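Local atomic coordinates of peptide ABC transporter permease (Staphylococcus hominis, PDB entry 6EXS), a protein that probably carries peptides, among them the thioalcohol-conjugated peptide precursors of human axillary malodour, across the membrane as a POT family transporter. Residues L163-D174 against R329-P340. Numbering follows the deposited sequence.
With C3H (2-[[(2~{R})-2-azanyl-3-[(3~{S})-3-methyl-1-oxidanyl-hexan-3-yl]sulfanyl-propanoyl]amino]ethanoic acid), chain O.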
loop_
_atom_site.group_PDB
_atom_site.type_symbol
_atom_site.label_atom_id
_atom_site.label_comp_id
_atom_site.label_asym_id
_atom_site.label_seq_id
_atom_site.Cartn_x
_atom_site.Cartn_y
_atom_site.Cartn_z
ATOM N N LEU A 163 12.978 -1.010 -3.489
ATOM C CA LEU A 163 14.027 -1.967 -3.864
ATOM C C LEU A 163 15.335 -1.764 -3.105
ATOM O O LEU A 163 15.873 -2.739 -2.592
ATOM C CB LEU A 163 14.270 -1.979 -5.401
ATOM C CG LEU A 163 15.560 -2.642 -5.923
ATOM C CD1 LEU A 163 15.564 -4.176 -5.696
ATOM C CD2 LEU A 163 15.798 -2.312 -7.375
ATOM N N ILE A 164 15.849 -0.516 -3.057
ATOM C CA ILE A 164 17.136 -0.152 -2.445
ATOM C C ILE A 164 17.146 -0.204 -0.892
ATOM O O ILE A 164 18.121 -0.701 -0.316
ATOM C CB ILE A 164 17.621 1.235 -2.985
ATOM C CG1 ILE A 164 17.788 1.206 -4.534
ATOM C CG2 ILE A 164 18.931 1.676 -2.332
ATOM C CD1 ILE A 164 17.852 2.587 -5.235
ATOM N N SER A 165 16.105 0.338 -0.224
ATOM C CA SER A 165 16.062 0.427 1.240
ATOM C C SER A 165 16.212 -0.922 1.991
ATOM O O SER A 165 17.010 -0.921 2.926
ATOM C CB SER A 165 14.834 1.184 1.724
ATOM O OG SER A 165 13.614 0.612 1.285
ATOM N N PRO A 166 15.545 -2.069 1.651
ATOM C CA PRO A 166 15.806 -3.316 2.401
ATOM C C PRO A 166 17.262 -3.789 2.252
ATOM O O PRO A 166 17.846 -4.268 3.232
ATOM C CB PRO A 166 14.809 -4.310 1.790
ATOM C CG PRO A 166 13.755 -3.452 1.140
ATOM C CD PRO A 166 14.556 -2.321 0.582
ATOM N N ILE A 167 17.864 -3.586 1.050
ATOM C CA ILE A 167 19.266 -3.918 0.760
ATOM C C ILE A 167 20.193 -3.124 1.699
ATOM O O ILE A 167 21.119 -3.715 2.265
ATOM C CB ILE A 167 19.614 -3.745 -0.753
ATOM C CG1 ILE A 167 18.794 -4.722 -1.635
ATOM C CG2 ILE A 167 21.119 -3.897 -1.029
ATOM C CD1 ILE A 167 18.814 -4.430 -3.178
ATOM N N ILE A 168 19.903 -1.819 1.921
ATOM C CA ILE A 168 20.705 -0.940 2.797
ATOM C C ILE A 168 20.516 -1.266 4.289
ATOM O O ILE A 168 21.497 -1.277 5.042
ATOM C CB ILE A 168 20.476 0.576 2.480
ATOM C CG1 ILE A 168 21.090 0.934 1.097
ATOM C CG2 ILE A 168 21.028 1.502 3.594
ATOM C CD1 ILE A 168 20.891 2.344 0.629
ATOM N N LEU A 169 19.272 -1.543 4.708
ATOM C CA LEU A 169 18.940 -1.769 6.109
ATOM C C LEU A 169 19.097 -3.212 6.585
ATOM O O LEU A 169 19.018 -3.448 7.794
ATOM C CB LEU A 169 17.552 -1.223 6.418
ATOM C CG LEU A 169 17.483 0.303 6.298
ATOM C CD1 LEU A 169 16.094 0.764 6.167
ATOM C CD2 LEU A 169 18.151 0.997 7.468
ATOM N N GLN A 170 19.454 -4.148 5.681
ATOM C CA GLN A 170 19.720 -5.535 6.058
ATOM C C GLN A 170 20.860 -5.599 7.071
ATOM O O GLN A 170 20.776 -6.383 8.020
ATOM C CB GLN A 170 19.997 -6.420 4.830
ATOM C CG GLN A 170 20.276 -7.900 5.157
ATOM C CD GLN A 170 19.222 -8.560 6.026
ATOM O OE1 GLN A 170 18.018 -8.470 5.771
ATOM N NE2 GLN A 170 19.661 -9.319 7.025
ATOM N N HIS A 171 21.881 -4.723 6.911
ATOM C CA HIS A 171 23.031 -4.614 7.813
ATOM C C HIS A 171 22.602 -4.294 9.247
ATOM O O HIS A 171 23.092 -4.935 10.172
ATOM C CB HIS A 171 24.042 -3.562 7.313
ATOM C CG HIS A 171 25.095 -3.216 8.325
ATOM N ND1 HIS A 171 26.075 -4.137 8.699
ATOM C CD2 HIS A 171 25.261 -2.084 9.049
ATOM C CE1 HIS A 171 26.806 -3.531 9.622
ATOM N NE2 HIS A 171 26.359 -2.296 9.870
ATOM N N PHE A 172 21.685 -3.313 9.425
ATOM C CA PHE A 172 21.203 -2.887 10.739
ATOM C C PHE A 172 20.415 -3.969 11.460
ATOM O O PHE A 172 20.501 -4.056 12.681
ATOM C CB PHE A 172 20.422 -1.584 10.639
ATOM C CG PHE A 172 21.270 -0.398 10.264
ATOM C CD1 PHE A 172 21.516 -0.092 8.929
ATOM C CD2 PHE A 172 21.798 0.432 11.243
ATOM C CE1 PHE A 172 22.293 1.011 8.580
ATOM C CE2 PHE A 172 22.562 1.547 10.892
ATOM C CZ PHE A 172 22.804 1.829 9.560
ATOM N N VAL A 173 19.682 -4.819 10.705
ATOM C CA VAL A 173 18.957 -5.982 11.239
ATOM C C VAL A 173 20.015 -7.018 11.669
ATOM O O VAL A 173 19.917 -7.552 12.777
ATOM C CB VAL A 173 17.936 -6.585 10.234
ATOM C CG1 VAL A 173 17.081 -7.664 10.900
ATOM C CG2 VAL A 173 17.050 -5.503 9.624
ATOM N N ASP A 174 21.047 -7.258 10.821
ATOM C CA ASP A 174 22.145 -8.196 11.116
ATOM C C ASP A 174 22.895 -7.863 12.419
ATOM O O ASP A 174 23.092 -8.757 13.235
ATOM C CB ASP A 174 23.127 -8.288 9.931
ATOM C CG ASP A 174 22.621 -9.063 8.726
ATOM O OD1 ASP A 174 21.665 -9.853 8.884
ATOM O OD2 ASP A 174 23.221 -8.922 7.634
ATOM N N ARG A 329 24.234 -16.242 1.272
ATOM C CA ARG A 329 23.280 -16.061 2.374
ATOM C C ARG A 329 22.286 -14.967 1.966
ATOM O O ARG A 329 22.697 -13.918 1.469
ATOM C CB ARG A 329 24.014 -15.639 3.651
ATOM C CG ARG A 329 23.129 -15.585 4.886
ATOM C CD ARG A 329 23.371 -14.324 5.690
ATOM N NE ARG A 329 22.183 -13.947 6.458
ATOM C CZ ARG A 329 21.870 -12.703 6.809
ATOM N NH1 ARG A 329 22.659 -11.688 6.468
ATOM N NH2 ARG A 329 20.764 -12.462 7.502
ATOM N N PHE A 330 20.988 -15.234 2.138
ATOM C CA PHE A 330 19.917 -14.301 1.814
ATOM C C PHE A 330 19.393 -13.663 3.110
ATOM O O PHE A 330 18.900 -14.368 3.990
ATOM C CB PHE A 330 18.788 -15.029 1.058
ATOM C CG PHE A 330 17.785 -14.121 0.377
ATOM C CD1 PHE A 330 18.016 -13.644 -0.908
ATOM C CD2 PHE A 330 16.599 -13.772 1.010
ATOM C CE1 PHE A 330 17.090 -12.806 -1.536
ATOM C CE2 PHE A 330 15.672 -12.941 0.381
ATOM C CZ PHE A 330 15.920 -12.466 -0.890
ATOM N N GLY A 331 19.563 -12.352 3.236
ATOM C CA GLY A 331 19.089 -11.601 4.388
ATOM C C GLY A 331 17.579 -11.479 4.364
ATOM O O GLY A 331 17.002 -11.152 3.320
ATOM N N GLU A 332 16.925 -11.765 5.512
ATOM C CA GLU A 332 15.460 -11.786 5.685
ATOM C C GLU A 332 14.756 -10.532 5.183
ATOM O O GLU A 332 13.659 -10.670 4.648
ATOM C CB GLU A 332 15.035 -12.121 7.127
ATOM C CG GLU A 332 15.560 -11.183 8.203
ATOM C CD GLU A 332 16.869 -11.581 8.853
ATOM O OE1 GLU A 332 17.879 -11.728 8.128
ATOM O OE2 GLU A 332 16.898 -11.693 10.100
ATOM N N ALA A 333 15.381 -9.331 5.297
ATOM C CA ALA A 333 14.770 -8.081 4.809
ATOM C C ALA A 333 14.771 -7.946 3.282
ATOM O O ALA A 333 13.950 -7.200 2.745
ATOM C CB ALA A 333 15.420 -6.866 5.451
ATOM N N LEU A 334 15.646 -8.706 2.583
ATOM C CA LEU A 334 15.745 -8.710 1.116
ATOM C C LEU A 334 14.547 -9.367 0.422
ATOM O O LEU A 334 14.349 -9.141 -0.768
ATOM C CB LEU A 334 17.068 -9.315 0.636
ATOM C CG LEU A 334 18.183 -8.306 0.414
ATOM C CD1 LEU A 334 18.962 -8.065 1.672
ATOM C CD2 LEU A 334 19.113 -8.776 -0.667
ATOM N N PHE A 335 13.713 -10.123 1.165
ATOM C CA PHE A 335 12.466 -10.700 0.645
ATOM C C PHE A 335 11.524 -9.587 0.150
ATOM O O PHE A 335 10.721 -9.847 -0.739
ATOM C CB PHE A 335 11.727 -11.475 1.743
ATOM C CG PHE A 335 12.208 -12.874 2.024
ATOM C CD1 PHE A 335 12.341 -13.804 0.995
ATOM C CD2 PHE A 335 12.436 -13.297 3.328
ATOM C CE1 PHE A 335 12.751 -15.111 1.263
ATOM C CE2 PHE A 335 12.834 -14.611 3.595
ATOM C CZ PHE A 335 13.001 -15.502 2.561
ATOM N N GLN A 336 11.620 -8.361 0.743
ATOM C CA GLN A 336 10.820 -7.159 0.419
ATOM C C GLN A 336 11.234 -6.465 -0.891
ATOM O O GLN A 336 10.467 -5.649 -1.417
ATOM C CB GLN A 336 10.879 -6.126 1.568
ATOM C CG GLN A 336 10.428 -6.636 2.917
ATOM C CD GLN A 336 9.039 -7.181 2.830
ATOM O OE1 GLN A 336 8.834 -8.398 2.820
ATOM N NE2 GLN A 336 8.065 -6.285 2.698
ATOM N N SER A 337 12.462 -6.748 -1.361
ATOM C CA SER A 337 13.073 -6.201 -2.566
ATOM C C SER A 337 12.698 -7.000 -3.825
ATOM O O SER A 337 12.879 -6.479 -4.933
ATOM C CB SER A 337 14.598 -6.159 -2.413
ATOM O OG SER A 337 15.026 -5.182 -1.474
ATOM N N ILE A 338 12.168 -8.247 -3.660
ATOM C CA ILE A 338 11.822 -9.133 -4.784
ATOM C C ILE A 338 10.747 -8.512 -5.708
ATOM O O ILE A 338 10.994 -8.347 -6.903
ATOM C CB ILE A 338 11.463 -10.587 -4.350
ATOM C CG1 ILE A 338 12.632 -11.243 -3.562
ATOM C CG2 ILE A 338 11.083 -11.440 -5.587
ATOM C CD1 ILE A 338 12.306 -12.520 -2.852
ATOM N N ASN A 339 9.572 -8.202 -5.155
ATOM C CA ASN A 339 8.435 -7.607 -5.853
ATOM C C ASN A 339 8.790 -6.259 -6.557
ATOM O O ASN A 339 8.532 -6.173 -7.754
ATOM C CB ASN A 339 7.250 -7.486 -4.895
ATOM C CG ASN A 339 5.990 -6.934 -5.458
ATOM O OD1 ASN A 339 5.864 -5.729 -5.608
ATOM N ND2 ASN A 339 4.993 -7.793 -5.660
ATOM N N PRO A 340 9.420 -5.245 -5.889
ATOM C CA PRO A 340 9.799 -4.014 -6.616
ATOM C C PRO A 340 10.828 -4.228 -7.732
ATOM O O PRO A 340 10.758 -3.522 -8.740
ATOM C CB PRO A 340 10.335 -3.088 -5.519
ATOM C CG PRO A 340 9.957 -3.722 -4.225
ATOM C CD PRO A 340 9.816 -5.167 -4.466
HETATM O O2 C3H O . 5.086 -0.164 -3.388
HETATM C C11 C3H O . 5.433 -0.910 -4.233
HETATM O O3 C3H O . 4.897 -0.961 -5.403
HETATM C C10 C3H O . 6.500 -1.953 -4.075
HETATM N N1 C3H O . 6.637 -2.428 -2.720
HETATM C C9 C3H O . 5.888 -3.414 -2.253
HETATM O O1 C3H O . 4.673 -3.445 -2.374
HETATM C C8 C3H O . 6.566 -4.552 -1.563
HETATM N N C3H O . 7.923 -4.157 -1.209
HETATM C C7 C3H O . 5.830 -4.925 -0.275
HETATM S S C3H O . 4.762 -6.389 -0.316
HETATM C C3 C3H O . 5.758 -7.957 -0.547
HETATM C C4 C3H O . 6.580 -8.121 0.705
HETATM C C5 C3H O . 6.555 -7.805 -1.850
HETATM C C6 C3H O . 7.602 -8.853 -2.147
HETATM O O C3H O . 8.882 -8.316 -2.224
HETATM C C2 C3H O . 4.842 -9.166 -0.715
HETATM C C1 C3H O . 4.949 -9.888 -2.047
HETATM C C C3H O . 4.020 -11.070 -2.110
#
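Q170 reaches from the last turns of helix 147-174 into the bend formed by G331, E332 and A333. Its CG stands anti to the backbone N (chi1 -180°) and the chain then folds at chi2, which turns the amide toward that bend. CB and CG both rest on L334 CD1, each at 3.7 Å, and CD comes within 3.5 Å of G331 CA, a close approach that the lack of a side chain on G331 permits. At the tip the two amide atoms divide the work. OE1 accepts the backbone N-H of A333 (OE1 to N 2.8 Å), while NE2 donates to E332 OE1 and to D174 OD1 one helical turn on, each met from above its carboxylate plane. These bonds fix the rotation of the buried amide. Around it D174, R329 and E332 form a salt-bridge network: R329 NH1 meets D174 OD2 at 3.1 Å on the syn side, tilted 26° out of the carboxylate plane, and R329 NH2 pairs with E332 OE1, probably easing the repulsion between the two acids. In this major facilitator superfamily transporter the contact joins the end of helix 147-174 to the segment leading into helix 338-357, where F335, Q336, I338, N339 and P340 line the ligand pocket. Toward the ligand, P166 packs its ring on S337, with CG 3.4 Å from OG, and S337 OG donates to the carbonyl of L163 (OG to O 2.8 Å). On both sides of S337 in sequence the backbone meets the ligand: F335 O accepts its hydroxyl, Q336 O its amine, and N339 N donates to the hydroxyl. P340 CB packs on L163 CB at 4.1 Å, its CG lying toward that amine.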